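Local structure of enolase from the environmental genome shotgun sequencing of the Sargasso Sea (2QGY) at residues G95-D100 with G256-R261; E205-T210 with L237-N242; K215-F220 with F244-V249; E262-N267 with I286-E291. The protein is of unknown function but belongs to the enolase superfamily, and probably uses a bound magnesium ion to act on a carboxylate substrate. All coordinates share one frame; numbering follows the deposited sequence.

Contact 1: G95-D100 with G256-R261; sequences GHRGLD and GLVHFR
Arg97 and Gly256 have the nearest alpha carbons across 95-100 and 256-261, with Arg97 CA 7.4 Å from Gly256 CA, and no hydrogen bond links the two segments. The gap is spanned by the arginine side chain. With chi1 at -65°, CG lies opposite the carbonyl carbon, and the near-straight chi2 carries CD to 4.3 Å from Gly256 CA. Gly256 has no side chain to stand in the way and takes a positive phi of 95°; it is the N-cap residue of helix 257-265. Beyond CD the chain bends at chi3, and the guanidinium ends with NH2 4.4 Å from Val258 CG2, an oblique approach to the group. One face of the guanidinium is covered toward its rim by Gly95 O, 4.1 Å above the plane. The charge is answered across the dimer interface: Arg97 NH1 forms salt bridges with Asp230 and Glu232 of the second subunit, and Glu232 of that subunit also packs on Val258. The contact is small, 103 Å², and lies beside this ionic intersubunit site. In the fold it joins the loop leading into helix 99-120, in the N-terminal domain, to the start of helix 257-265 in the barrel domain; the latter helix packs through Leu257 and Phe260 on helix 282-294, while Phe260 also meets Phe272 of strand 271-272 edge to face.

Contact 2: E205-T210 with L237-N242; sequences EDLDQT and LTEIKN
Asp206 OD1 caps the helix that turns Leu207 and Thr210 toward Ile240, and two backbone N-H groups grip it. Asp208 N lies 2.9 Å from Asp206 OD1 but donates at a strongly bent 124°, whereas Gln209 N is straighter, at 155°, yet 3.5 Å from Asp206 OD1; both bonds are weak taken singly. Together they mark Asp206 as the N-cap of helix 207-217. The contact joins two successive outer helices of the beta/alpha barrel: helix 207-217 follows strand 197-200, and helix 234-243 follows strand 224-226. Those strands end in the magnesium ligands Asp200 and Glu226. Spacing is wide, with Thr210 CA 9.4 Å from Ile240 CA, and only side-chain ends meet. The delta methyl of Ile240 serves both partners: its CD1 is 4.3 Å from Leu207 CD1 and 4.4 Å from Thr210 CG2. Leu207 and Thr210, three residues apart, lie on the same face of their helix. The chi1 of Leu207, -179°, extends its branched end across the gap, where CD2 brushes Glu239 OE2 at 4.5 Å. That carboxylate oxygen is claimed by a salt bridge to Lys211, the residue following Thr210, while Ile240 also packs inward on Val248 of strand 248-250.

Contact 3: K215-F220 with F244-V249; sequences KEVSSF and FNMKVV
Phe244 and Met246 reach Lys215 and Ser218 because both have CG opposite the carbonyl carbon, chi1 -60° and -72° respectively. The extended chi2 of the methionine then carries its sulfur to the helix, and the bend at chi3, -55°, turns the methyl toward the Phe244 side chain. Met246 SD lies 4.2 Å from Val217 CG1 and 4.1 Å from Ser218 CA, with the Val217 and Met246 side chains meeting at a slant. One helical turn before Ser218, Lys215 N lies 3.8 Å from Phe244 CE1, and Lys215 CB is 4.4 Å from Phe244 CE1; the ring meets this backbone obliquely. In beta/alpha-barrel terms, the last turn of helix 207-217 and the 3-10 residues around Ser218 pack on the link between helix 234-243 and strand 248-250. This is the side of the barrel where strands begin, remote from the strand ends that carry the magnesium ligands. Two matched pairs of alpha carbons run along it, Lys215 CA to Phe244 CA at 7.9 Å and Ser218 CA to Met246 CA at 7.6 Å. A weak bond from Ser218 OG to Lys215 O, 3.3 Å, folds the hydroxyl back on its own helix. Met246 also reaches inward to Pro222 and Ile225, while Val217 packs against Val184 of helix 177-191.

Contact 4: E262-N267 with I286-E291; sequences ELISRN and IEISNE
Ile264 points its delta methyl across the helix pair at Glu291, and the two side chains cross at about a right angle. The touching atoms are Ile264 CD1 and Glu291 CB, 3.9 Å apart, so the methyl rests against the aliphatic root of the glutamate and not its carboxylate; it also approaches the main chain, with Ile264 CD1 4.0 Å from Glu291 C. Ile288 comes from one turn earlier on the same helix. Its chi1 of -156° sets CG1 opposite the backbone N, which carries Ile288 CD1 to 4.1 Å from Ile264 CD1, methyl against methyl. Past CG the chain of Glu291 is extended, and its OE2 forms a salt bridge with Arg261, one turn before Ile264, giving the apolar contact an ionic neighbour. Away from this contact, Glu262 OE2 receives Arg266 NH2 at 2.9 Å through its anti lone pair, with the oxygen only 8° out of the guanidinium plane. Ser235 of the second subunit also binds that oxygen, and Arg266 NH1 makes a salt bridge to Glu262 of the second subunit. After helix 257-265 the chain leaves helical angles at Asn267, whose positive phi and bond from Asn267 N to Ile264 O, 3.2 Å, belong to a Schellman motif. The arrangement is the packing of consecutive outer helices, 257-265 and 282-294, in the enolase-superfamily beta/alpha barrel.

In the fold
From the N terminus, contact 1 opens at 95-100 and closes only at 256-261, joining the N-terminal domain to the barrel domain. Within that span contacts 2 and 3 open in turn at 205-210 and 215-220 on helix 207-217, then close in the same order at 237-242 and 244-249, so their segments cross. They meet where Leu237 and Lys241 pack on Val248. Contact 4 follows in series, a short closure from 262-267 to 286-291, and shares helix 257-265 with contact 1. Leu237 on Leu263 joins contact 2 to contact 4, linking successive outer helices round the barrel, while contacts 1 and 4 both border the second subunit.

Contact 1: G95-D100 with G256-R261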
loop_
_atom_site.group_PDB
_atom_site.type_symbol
_atom_site.label_atom_id
_atom_site.label_comp_id
_atom_site.label_asym_id
_atom_site.label_seq_id
_atom_site.Cartn_x
_atom_site.Cartn_y
_atom_site.Cartn_z
ATOM N N GLY A 95 -3.592 10.243 -3.274
ATOM C CA GLY A 95 -2.960 9.191 -4.073
ATOM C C GLY A 95 -1.978 8.266 -3.371
ATOM O O GLY A 95 -1.354 7.436 -4.018
ATOM N N HIS A 96 -1.838 8.389 -2.053
ATOM C CA HIS A 96 -0.998 7.462 -1.294
ATOM C C HIS A 96 -1.873 6.311 -0.810
ATOM O O HIS A 96 -2.734 6.506 0.039
ATOM C CB HIS A 96 -0.391 8.166 -0.102
ATOM C CG HIS A 96 0.564 9.262 -0.462
ATOM N ND1 HIS A 96 0.280 10.594 -0.255
ATOM C CD2 HIS A 96 1.814 9.220 -0.987
ATOM C CE1 HIS A 96 1.303 11.332 -0.653
ATOM N NE2 HIS A 96 2.250 10.523 -1.095
ATOM N N ARG A 97 -1.680 5.130 -1.364
ATOM C CA ARG A 97 -2.621 4.036 -1.092
ATOM C C ARG A 97 -1.983 2.935 -0.254
ATOM O O ARG A 97 -1.353 3.219 0.773
ATOM C CB ARG A 97 -3.222 3.499 -2.395
ATOM C CG ARG A 97 -4.091 4.497 -3.138
ATOM C CD ARG A 97 -4.734 3.870 -4.397
ATOM N NE ARG A 97 -3.748 3.595 -5.443
ATOM C CZ ARG A 97 -3.437 4.436 -6.440
ATOM N NH1 ARG A 97 -2.511 4.095 -7.328
ATOM N NH2 ARG A 97 -4.047 5.613 -6.564
ATOM N N GLY A 98 -2.151 1.688 -0.671
ATOM C CA GLY A 98 -1.466 0.564 -0.031
ATOM C C GLY A 98 -2.485 -0.226 0.744
ATOM O O GLY A 98 -3.525 0.316 1.129
ATOM N N LEU A 99 -2.189 -1.497 0.994
ATOM C CA LEU A 99 -3.169 -2.416 1.577
ATOM C C LEU A 99 -3.590 -2.026 2.979
ATOM O O LEU A 99 -4.778 -2.085 3.292
ATOM C CB LEU A 99 -2.629 -3.845 1.590
ATOM C CG LEU A 99 -2.656 -4.625 0.285
ATOM C CD1 LEU A 99 -2.478 -6.105 0.614
ATOM C CD2 LEU A 99 -3.997 -4.415 -0.511
ATOM N N ASP A 100 -2.619 -1.640 3.824
ATOM C CA ASP A 100 -2.898 -1.262 5.205
ATOM C C ASP A 100 -3.898 -0.098 5.245
ATOM O O ASP A 100 -4.904 -0.161 5.959
ATOM C CB ASP A 100 -1.595 -0.913 5.944
ATOM C CG ASP A 100 -0.547 -2.014 5.808
ATOM O OD1 ASP A 100 -0.360 -2.748 6.807
ATOM O OD2 ASP A 100 0.074 -2.174 4.700
ATOM N N GLY A 256 -7.527 -0.291 -4.840
ATOM C CA GLY A 256 -7.632 0.941 -5.586
ATOM C C GLY A 256 -8.211 0.718 -6.970
ATOM O O GLY A 256 -7.987 -0.319 -7.611
ATOM N N LEU A 257 -8.919 1.714 -7.470
ATOM C CA LEU A 257 -9.554 1.567 -8.782
ATOM C C LEU A 257 -8.553 1.511 -9.931
ATOM O O LEU A 257 -8.765 0.802 -10.894
ATOM C CB LEU A 257 -10.514 2.714 -9.032
ATOM C CG LEU A 257 -11.782 2.746 -8.190
ATOM C CD1 LEU A 257 -12.496 4.077 -8.394
ATOM C CD2 LEU A 257 -12.690 1.568 -8.562
ATOM N N VAL A 258 -7.462 2.275 -9.823
ATOM C CA VAL A 258 -6.552 2.455 -10.960
ATOM C C VAL A 258 -5.917 1.140 -11.400
ATOM O O VAL A 258 -5.905 0.855 -12.600
ATOM C CB VAL A 258 -5.463 3.500 -10.643
ATOM C CG1 VAL A 258 -4.480 3.627 -11.820
ATOM C CG2 VAL A 258 -6.123 4.858 -10.329
ATOM N N HIS A 259 -5.417 0.340 -10.450
ATOM C CA HIS A 259 -4.795 -0.943 -10.828
ATOM C C HIS A 259 -5.832 -1.819 -11.551
ATOM O O HIS A 259 -5.526 -2.430 -12.586
ATOM C CB HIS A 259 -4.238 -1.658 -9.600
ATOM C CG HIS A 259 -3.749 -3.051 -9.884
ATOM N ND1 HIS A 259 -2.607 -3.307 -10.608
ATOM C CD2 HIS A 259 -4.309 -4.251 -9.625
ATOM C CE1 HIS A 259 -2.440 -4.612 -10.708
ATOM N NE2 HIS A 259 -3.469 -5.211 -10.132
ATOM N N PHE A 260 -7.045 -1.892 -11.011
ATOM C CA PHE A 260 -8.068 -2.748 -11.653
ATOM C C PHE A 260 -8.501 -2.238 -13.018
ATOM O O PHE A 260 -8.741 -3.053 -13.929
ATOM C CB PHE A 260 -9.250 -3.045 -10.719
ATOM C CG PHE A 260 -8.865 -3.922 -9.528
ATOM C CD1 PHE A 260 -8.860 -5.307 -9.640
ATOM C CD2 PHE A 260 -8.386 -3.341 -8.353
ATOM C CE1 PHE A 260 -8.454 -6.124 -8.575
ATOM C CE2 PHE A 260 -7.979 -4.140 -7.278
ATOM C CZ PHE A 260 -8.001 -5.528 -7.392
ATOM N N ARG A 261 -8.528 -0.918 -13.192
ATOM C CA ARG A 261 -8.785 -0.351 -14.516
ATOM C C ARG A 261 -7.684 -0.740 -15.495
ATOM O O ARG A 261 -7.977 -1.025 -16.632
ATOM C CB ARG A 261 -8.964 1.172 -14.465
ATOM C CG ARG A 261 -10.346 1.513 -13.992
ATOM C CD ARG A 261 -10.481 2.947 -13.537
ATOM N NE ARG A 261 -11.852 3.185 -13.112
ATOM C CZ ARG A 261 -12.232 4.232 -12.381
ATOM N NH1 ARG A 261 -11.340 5.138 -12.003
ATOM N NH2 ARG A 261 -13.502 4.383 -12.048
#

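Contact 2: E205-T210 with L237-N242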
loop_
_atom_site.group_PDB
_atom_site.type_symbol
_atom_site.label_atom_id
_atom_site.label_comp_id
_atom_site.label_asym_id
_atom_site.label_seq_id
_atom_site.Cartn_x
_atom_site.Cartn_y
_atom_site.Cartn_z
ATOM N N GLU A 205 7.368 -18.569 -7.121
ATOM C CA GLU A 205 8.576 -17.794 -7.364
ATOM C C GLU A 205 9.125 -18.069 -8.770
ATOM O O GLU A 205 9.642 -17.163 -9.449
ATOM C CB GLU A 205 9.619 -18.145 -6.288
ATOM C CG GLU A 205 9.145 -17.984 -4.795
ATOM C CD GLU A 205 7.827 -18.738 -4.413
ATOM O OE1 GLU A 205 7.620 -19.926 -4.812
ATOM O OE2 GLU A 205 6.998 -18.126 -3.676
ATOM N N ASP A 206 8.967 -19.309 -9.224
ATOM C CA ASP A 206 9.549 -19.757 -10.495
ATOM C C ASP A 206 8.517 -19.948 -11.601
ATOM O O ASP A 206 7.759 -20.937 -11.599
ATOM C CB ASP A 206 10.346 -21.049 -10.263
ATOM C CG ASP A 206 11.218 -21.439 -11.458
ATOM O OD1 ASP A 206 10.857 -21.152 -12.616
ATOM O OD2 ASP A 206 12.280 -22.052 -11.225
ATOM N N LEU A 207 8.527 -19.012 -12.551
ATOM C CA LEU A 207 7.598 -18.985 -13.682
ATOM C C LEU A 207 7.626 -20.287 -14.508
ATOM O O LEU A 207 6.593 -20.755 -15.013
ATOM C CB LEU A 207 7.906 -17.780 -14.580
ATOM C CG LEU A 207 7.021 -17.573 -15.809
ATOM C CD1 LEU A 207 5.560 -17.282 -15.401
ATOM C CD2 LEU A 207 7.556 -16.448 -16.711
ATOM N N ASP A 208 8.817 -20.860 -14.642
ATOM C CA ASP A 208 8.949 -22.157 -15.311
ATOM C C ASP A 208 8.189 -23.292 -14.616
ATOM O O ASP A 208 7.467 -24.024 -15.292
ATOM C CB ASP A 208 10.417 -22.486 -15.590
ATOM C CG ASP A 208 10.969 -21.692 -16.785
ATOM O OD1 ASP A 208 10.166 -21.128 -17.576
ATOM O OD2 ASP A 208 12.211 -21.635 -16.932
ATOM N N GLN A 209 8.290 -23.404 -13.291
ATOM C CA GLN A 209 7.455 -24.366 -12.527
ATOM C C GLN A 209 5.971 -24.141 -12.791
ATOM O O GLN A 209 5.227 -25.086 -13.068
ATOM C CB GLN A 209 7.697 -24.300 -11.015
ATOM C CG GLN A 209 9.161 -24.242 -10.574
ATOM C CD GLN A 209 9.875 -25.573 -10.654
ATOM O OE1 GLN A 209 9.242 -26.636 -10.699
ATOM N NE2 GLN A 209 11.205 -25.526 -10.656
ATOM N N THR A 210 5.555 -22.874 -12.742
ATOM C CA THR A 210 4.167 -22.499 -12.994
ATOM C C THR A 210 3.672 -22.953 -14.348
ATOM O O THR A 210 2.617 -23.571 -14.451
ATOM C CB THR A 210 3.996 -20.975 -12.859
ATOM O OG1 THR A 210 4.422 -20.604 -11.548
ATOM C CG2 THR A 210 2.561 -20.554 -13.063
ATOM N N LEU A 237 0.830 -11.587 -16.309
ATOM C CA LEU A 237 -0.565 -12.048 -16.210
ATOM C C LEU A 237 -1.147 -12.238 -17.605
ATOM O O LEU A 237 -1.815 -13.251 -17.905
ATOM C CB LEU A 237 -1.442 -11.047 -15.442
ATOM C CG LEU A 237 -1.507 -11.058 -13.921
ATOM C CD1 LEU A 237 -2.210 -9.762 -13.474
ATOM C CD2 LEU A 237 -2.260 -12.280 -13.433
ATOM N N THR A 238 -0.933 -11.247 -18.459
ATOM C CA THR A 238 -1.451 -11.336 -19.816
ATOM C C THR A 238 -0.815 -12.536 -20.516
ATOM O O THR A 238 -1.499 -13.298 -21.172
ATOM C CB THR A 238 -1.268 -10.035 -20.612
ATOM O OG1 THR A 238 0.132 -9.817 -20.875
ATOM C CG2 THR A 238 -1.884 -8.822 -19.846
ATOM N N GLU A 239 0.484 -12.713 -20.344
ATOM C CA GLU A 239 1.182 -13.835 -20.973
ATOM C C GLU A 239 0.563 -15.195 -20.559
ATOM O O GLU A 239 0.294 -16.054 -21.406
ATOM C CB GLU A 239 2.659 -13.774 -20.642
ATOM C CG GLU A 239 3.407 -15.044 -20.985
ATOM C CD GLU A 239 4.886 -14.879 -20.827
ATOM O OE1 GLU A 239 5.349 -13.712 -20.890
ATOM O OE2 GLU A 239 5.577 -15.913 -20.670
ATOM N N ILE A 240 0.321 -15.371 -19.266
ATOM C CA ILE A 240 -0.332 -16.588 -18.755
ATOM C C ILE A 240 -1.726 -16.774 -19.295
ATOM O O ILE A 240 -2.078 -17.870 -19.764
ATOM C CB ILE A 240 -0.418 -16.618 -17.196
ATOM C CG1 ILE A 240 0.974 -16.810 -16.581
ATOM C CG2 ILE A 240 -1.414 -17.724 -16.727
ATOM C CD1 ILE A 240 1.564 -18.210 -16.697
ATOM N N LYS A 241 -2.537 -15.724 -19.220
ATOM C CA LYS A 241 -3.926 -15.821 -19.676
ATOM C C LYS A 241 -3.966 -16.193 -21.154
ATOM O O LYS A 241 -4.849 -16.948 -21.578
ATOM C CB LYS A 241 -4.669 -14.506 -19.435
ATOM C CG LYS A 241 -6.035 -14.436 -20.067
ATOM C CD LYS A 241 -6.818 -13.243 -19.566
ATOM C CE LYS A 241 -7.859 -12.769 -20.585
ATOM N NZ LYS A 241 -8.875 -13.757 -20.971
ATOM N N ASN A 242 -2.995 -15.693 -21.912
ATOM C CA ASN A 242 -2.938 -15.899 -23.369
ATOM C C ASN A 242 -2.418 -17.280 -23.762
ATOM O O ASN A 242 -2.680 -17.751 -24.880
ATOM C CB ASN A 242 -2.069 -14.819 -24.043
ATOM C CG ASN A 242 -2.671 -13.389 -23.929
ATOM O OD1 ASN A 242 -3.863 -13.203 -23.627
ATOM N ND2 ASN A 242 -1.837 -12.382 -24.181
#

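Contact 3: K215-F220 with F244-V249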
loop_
_atom_site.group_PDB
_atom_site.type_symbol
_atom_site.label_atom_id
_atom_site.label_comp_id
_atom_site.label_asym_id
_atom_site.label_seq_id
_atom_site.Cartn_x
_atom_site.Cartn_y
_atom_site.Cartn_z
ATOM N N LYS A 215 0.561 -26.737 -17.631
ATOM C CA LYS A 215 0.522 -27.622 -18.800
ATOM C C LYS A 215 0.023 -29.023 -18.405
ATOM O O LYS A 215 -0.752 -29.653 -19.133
ATOM C CB LYS A 215 1.909 -27.687 -19.431
ATOM C CG LYS A 215 1.930 -28.236 -20.847
ATOM C CD LYS A 215 3.277 -27.916 -21.516
ATOM C CE LYS A 215 3.158 -27.947 -23.046
ATOM N NZ LYS A 215 4.367 -27.372 -23.737
ATOM N N GLU A 216 0.427 -29.491 -17.233
ATOM C CA GLU A 216 0.031 -30.821 -16.770
ATOM C C GLU A 216 -1.329 -30.847 -16.064
ATOM O O GLU A 216 -1.962 -31.902 -15.962
ATOM C CB GLU A 216 1.114 -31.410 -15.859
ATOM C CG GLU A 216 2.500 -31.465 -16.502
ATOM C CD GLU A 216 2.564 -32.406 -17.698
ATOM O OE1 GLU A 216 1.852 -33.439 -17.668
ATOM O OE2 GLU A 216 3.319 -32.108 -18.665
ATOM N N VAL A 217 -1.778 -29.703 -15.555
ATOM C CA VAL A 217 -2.986 -29.704 -14.720
ATOM C C VAL A 217 -4.265 -29.530 -15.525
ATOM O O VAL A 217 -5.355 -29.806 -15.015
ATOM C CB VAL A 217 -2.911 -28.661 -13.555
ATOM C CG1 VAL A 217 -3.310 -27.265 -14.052
ATOM C CG2 VAL A 217 -3.792 -29.108 -12.394
ATOM N N SER A 218 -4.137 -29.118 -16.793
ATOM C CA SER A 218 -5.319 -28.749 -17.581
ATOM C C SER A 218 -6.324 -29.903 -17.730
ATOM O O SER A 218 -7.532 -29.664 -17.843
ATOM C CB SER A 218 -4.946 -28.132 -18.947
ATOM O OG SER A 218 -3.946 -28.879 -19.635
ATOM N N SER A 219 -5.839 -31.145 -17.718
ATOM C CA SER A 219 -6.736 -32.303 -17.895
ATOM C C SER A 219 -7.664 -32.557 -16.707
ATOM O O SER A 219 -8.674 -33.259 -16.849
ATOM C CB SER A 219 -5.956 -33.582 -18.243
ATOM O OG SER A 219 -4.854 -33.785 -17.376
ATOM N N PHE A 220 -7.336 -31.973 -15.550
ATOM C CA PHE A 220 -8.183 -32.082 -14.376
ATOM C C PHE A 220 -9.270 -30.994 -14.345
ATOM O O PHE A 220 -10.002 -30.873 -13.364
ATOM C CB PHE A 220 -7.338 -32.070 -13.100
ATOM C CG PHE A 220 -6.319 -33.162 -13.055
ATOM C CD1 PHE A 220 -6.709 -34.482 -12.855
ATOM C CD2 PHE A 220 -4.973 -32.879 -13.242
ATOM C CE1 PHE A 220 -5.770 -35.506 -12.853
ATOM C CE2 PHE A 220 -4.017 -33.902 -13.214
ATOM C CZ PHE A 220 -4.424 -35.216 -13.019
ATOM N N PHE A 244 -2.755 -20.197 -21.761
ATOM C CA PHE A 244 -3.566 -21.314 -21.275
ATOM C C PHE A 244 -5.063 -21.055 -21.423
ATOM O O PHE A 244 -5.504 -19.908 -21.438
ATOM C CB PHE A 244 -3.181 -21.625 -19.821
ATOM C CG PHE A 244 -1.743 -22.018 -19.647
ATOM C CD1 PHE A 244 -1.325 -23.320 -19.925
ATOM C CD2 PHE A 244 -0.791 -21.089 -19.238
ATOM C CE1 PHE A 244 0.021 -23.697 -19.767
ATOM C CE2 PHE A 244 0.541 -21.452 -19.083
ATOM C CZ PHE A 244 0.954 -22.771 -19.359
ATOM N N ASN A 245 -5.848 -22.115 -21.532
ATOM C CA ASN A 245 -7.289 -21.989 -21.722
ATOM C C ASN A 245 -8.001 -22.227 -20.387
ATOM O O ASN A 245 -8.914 -23.061 -20.275
ATOM C CB ASN A 245 -7.766 -23.004 -22.766
ATOM C CG ASN A 245 -9.217 -22.790 -23.179
ATOM O OD1 ASN A 245 -9.742 -21.669 -23.113
ATOM N ND2 ASN A 245 -9.878 -23.875 -23.593
ATOM N N MET A 246 -7.533 -21.523 -19.364
ATOM C CA MET A 246 -8.082 -21.636 -18.027
ATOM C C MET A 246 -8.347 -20.216 -17.479
ATOM O O MET A 246 -7.597 -19.283 -17.762
ATOM C CB MET A 246 -7.112 -22.422 -17.125
ATOM C CG MET A 246 -7.021 -23.975 -17.402
ATOM S SD MET A 246 -5.700 -24.834 -16.496
ATOM C CE MET A 246 -4.293 -23.914 -16.965
ATOM N N LYS A 247 -9.408 -20.043 -16.708
ATOM C CA LYS A 247 -9.708 -18.714 -16.173
ATOM C C LYS A 247 -8.648 -18.228 -15.187
ATOM O O LYS A 247 -8.282 -18.967 -14.265
ATOM C CB LYS A 247 -11.057 -18.713 -15.500
ATOM C CG LYS A 247 -12.202 -18.935 -16.488
ATOM C CD LYS A 247 -13.526 -19.037 -15.763
ATOM C CE LYS A 247 -14.626 -19.502 -16.737
ATOM N NZ LYS A 247 -14.658 -18.682 -17.973
ATOM N N VAL A 248 -8.178 -16.990 -15.371
ATOM C CA VAL A 248 -7.143 -16.415 -14.509
ATOM C C VAL A 248 -7.796 -15.428 -13.491
ATOM O O VAL A 248 -8.617 -14.586 -13.856
ATOM C CB VAL A 248 -5.998 -15.746 -15.351
ATOM C CG1 VAL A 248 -4.986 -14.961 -14.488
ATOM C CG2 VAL A 248 -5.240 -16.792 -16.222
ATOM N N VAL A 249 -7.411 -15.562 -12.226
ATOM C CA VAL A 249 -7.955 -14.749 -11.143
ATOM C C VAL A 249 -6.816 -13.932 -10.507
ATOM O O VAL A 249 -5.774 -14.479 -10.216
ATOM C CB VAL A 249 -8.583 -15.624 -10.041
ATOM C CG1 VAL A 249 -9.247 -14.701 -8.959
ATOM C CG2 VAL A 249 -9.700 -16.530 -10.632
#

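Contact 4: E262-N267 with I286-E291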
loop_
_atom_site.group_PDB
_atom_site.type_symbol
_atom_site.label_atom_id
_atom_site.label_comp_id
_atom_site.label_asym_id
_atom_site.label_seq_id
_atom_site.Cartn_x
_atom_site.Cartn_y
_atom_site.Cartn_z
ATOM N N GLU A 262 -6.429 -0.718 -15.052
ATOM C CA GLU A 262 -5.321 -1.180 -15.903
ATOM C C GLU A 262 -5.499 -2.657 -16.264
ATOM O O GLU A 262 -5.265 -3.022 -17.418
ATOM C CB GLU A 262 -3.971 -0.959 -15.222
ATOM C CG GLU A 262 -2.720 -1.447 -16.033
ATOM C CD GLU A 262 -2.426 -0.620 -17.277
ATOM O OE1 GLU A 262 -2.962 0.492 -17.386
ATOM O OE2 GLU A 262 -1.648 -1.096 -18.148
ATOM N N LEU A 263 -5.873 -3.510 -15.306
ATOM C CA LEU A 263 -6.081 -4.945 -15.623
ATOM C C LEU A 263 -7.178 -5.085 -16.673
ATOM O O LEU A 263 -7.053 -5.869 -17.601
ATOM C CB LEU A 263 -6.470 -5.777 -14.386
ATOM C CG LEU A 263 -5.446 -5.915 -13.253
ATOM C CD1 LEU A 263 -6.201 -6.554 -12.096
ATOM C CD2 LEU A 263 -4.296 -6.844 -13.691
ATOM N N ILE A 264 -8.246 -4.302 -16.537
ATOM C CA ILE A 264 -9.315 -4.351 -17.553
ATOM C C ILE A 264 -8.790 -3.949 -18.941
ATOM O O ILE A 264 -9.092 -4.624 -19.944
ATOM C CB ILE A 264 -10.525 -3.475 -17.159
ATOM C CG1 ILE A 264 -11.262 -4.047 -15.952
ATOM C CG2 ILE A 264 -11.573 -3.397 -18.302
ATOM C CD1 ILE A 264 -12.308 -3.042 -15.353
ATOM N N SER A 265 -8.014 -2.862 -18.971
ATOM C CA SER A 265 -7.450 -2.267 -20.204
ATOM C C SER A 265 -6.599 -3.257 -20.940
ATOM O O SER A 265 -6.567 -3.285 -22.174
ATOM C CB SER A 265 -6.529 -1.086 -19.862
ATOM O OG SER A 265 -7.266 0.041 -19.463
ATOM N N ARG A 266 -5.875 -4.049 -20.156
ATOM C CA ARG A 266 -4.886 -4.966 -20.672
ATOM C C ARG A 266 -5.414 -6.390 -20.913
ATOM O O ARG A 266 -4.635 -7.278 -21.266
ATOM C CB ARG A 266 -3.703 -5.021 -19.694
ATOM C CG ARG A 266 -2.919 -3.680 -19.534
ATOM C CD ARG A 266 -1.806 -3.516 -20.575
ATOM N NE ARG A 266 -0.726 -4.458 -20.331
ATOM C CZ ARG A 266 0.225 -4.306 -19.391
ATOM N NH1 ARG A 266 1.156 -5.235 -19.254
ATOM N NH2 ARG A 266 0.267 -3.229 -18.599
ATOM N N ASN A 267 -6.702 -6.602 -20.695
ATOM C CA ASN A 267 -7.312 -7.943 -20.750
ATOM C C ASN A 267 -6.469 -8.942 -19.968
ATOM O O ASN A 267 -6.107 -10.011 -20.477
ATOM C CB ASN A 267 -7.500 -8.419 -22.219
ATOM C CG ASN A 267 -8.435 -7.511 -23.006
ATOM O OD1 ASN A 267 -8.154 -7.140 -24.157
ATOM N ND2 ASN A 267 -9.530 -7.108 -22.369
ATOM N N ILE A 286 -17.986 -2.056 -5.811
ATOM C CA ILE A 286 -19.133 -1.939 -6.723
ATOM C C ILE A 286 -18.783 -1.235 -8.039
ATOM O O ILE A 286 -19.231 -1.668 -9.097
ATOM C CB ILE A 286 -20.311 -1.216 -6.031
ATOM C CG1 ILE A 286 -20.877 -2.047 -4.862
ATOM C CG2 ILE A 286 -21.400 -0.873 -7.041
ATOM C CD1 ILE A 286 -21.507 -3.379 -5.255
ATOM N N GLU A 287 -17.994 -0.165 -7.974
ATOM C CA GLU A 287 -17.562 0.552 -9.173
ATOM C C GLU A 287 -16.751 -0.358 -10.094
ATOM O O GLU A 287 -16.993 -0.408 -11.300
ATOM C CB GLU A 287 -16.733 1.780 -8.801
ATOM C CG GLU A 287 -16.316 2.651 -10.003
ATOM C CD GLU A 287 -17.483 2.972 -10.945
ATOM O OE1 GLU A 287 -18.543 3.436 -10.450
ATOM O OE2 GLU A 287 -17.331 2.787 -12.185
ATOM N N ILE A 288 -15.797 -1.081 -9.522
ATOM C CA ILE A 288 -15.005 -2.004 -10.328
ATOM C C ILE A 288 -15.823 -3.208 -10.823
ATOM O O ILE A 288 -15.585 -3.698 -11.925
ATOM C CB ILE A 288 -13.700 -2.427 -9.642
ATOM C CG1 ILE A 288 -12.686 -2.853 -10.707
ATOM C CG2 ILE A 288 -13.926 -3.541 -8.618
ATOM C CD1 ILE A 288 -12.128 -1.604 -11.523
ATOM N N SER A 289 -16.812 -3.657 -10.056
ATOM C CA SER A 289 -17.679 -4.751 -10.501
ATOM C C SER A 289 -18.424 -4.336 -11.769
ATOM O O SER A 289 -18.518 -5.082 -12.744
ATOM C CB SER A 289 -18.664 -5.157 -9.402
ATOM O OG SER A 289 -17.983 -5.745 -8.306
ATOM N N ASN A 290 -18.893 -3.100 -11.779
ATOM C CA ASN A 290 -19.684 -2.588 -12.913
ATOM C C ASN A 290 -18.811 -2.455 -14.169
ATOM O O ASN A 290 -19.186 -2.916 -15.263
ATOM C CB ASN A 290 -20.309 -1.236 -12.522
ATOM C CG ASN A 290 -21.400 -1.367 -11.451
ATOM O OD1 ASN A 290 -21.879 -0.344 -10.913
ATOM N ND2 ASN A 290 -21.810 -2.603 -11.136
ATOM N N GLU A 291 -17.630 -1.861 -14.014
ATOM C CA GLU A 291 -16.699 -1.773 -15.139
ATOM C C GLU A 291 -16.277 -3.151 -15.633
ATOM O O GLU A 291 -16.201 -3.377 -16.847
ATOM C CB GLU A 291 -15.479 -0.910 -14.777
ATOM C CG GLU A 291 -15.882 0.514 -14.399
ATOM C CD GLU A 291 -14.722 1.377 -13.962
ATOM O OE1 GLU A 291 -13.566 1.082 -14.330
ATOM O OE2 GLU A 291 -14.974 2.381 -13.244
#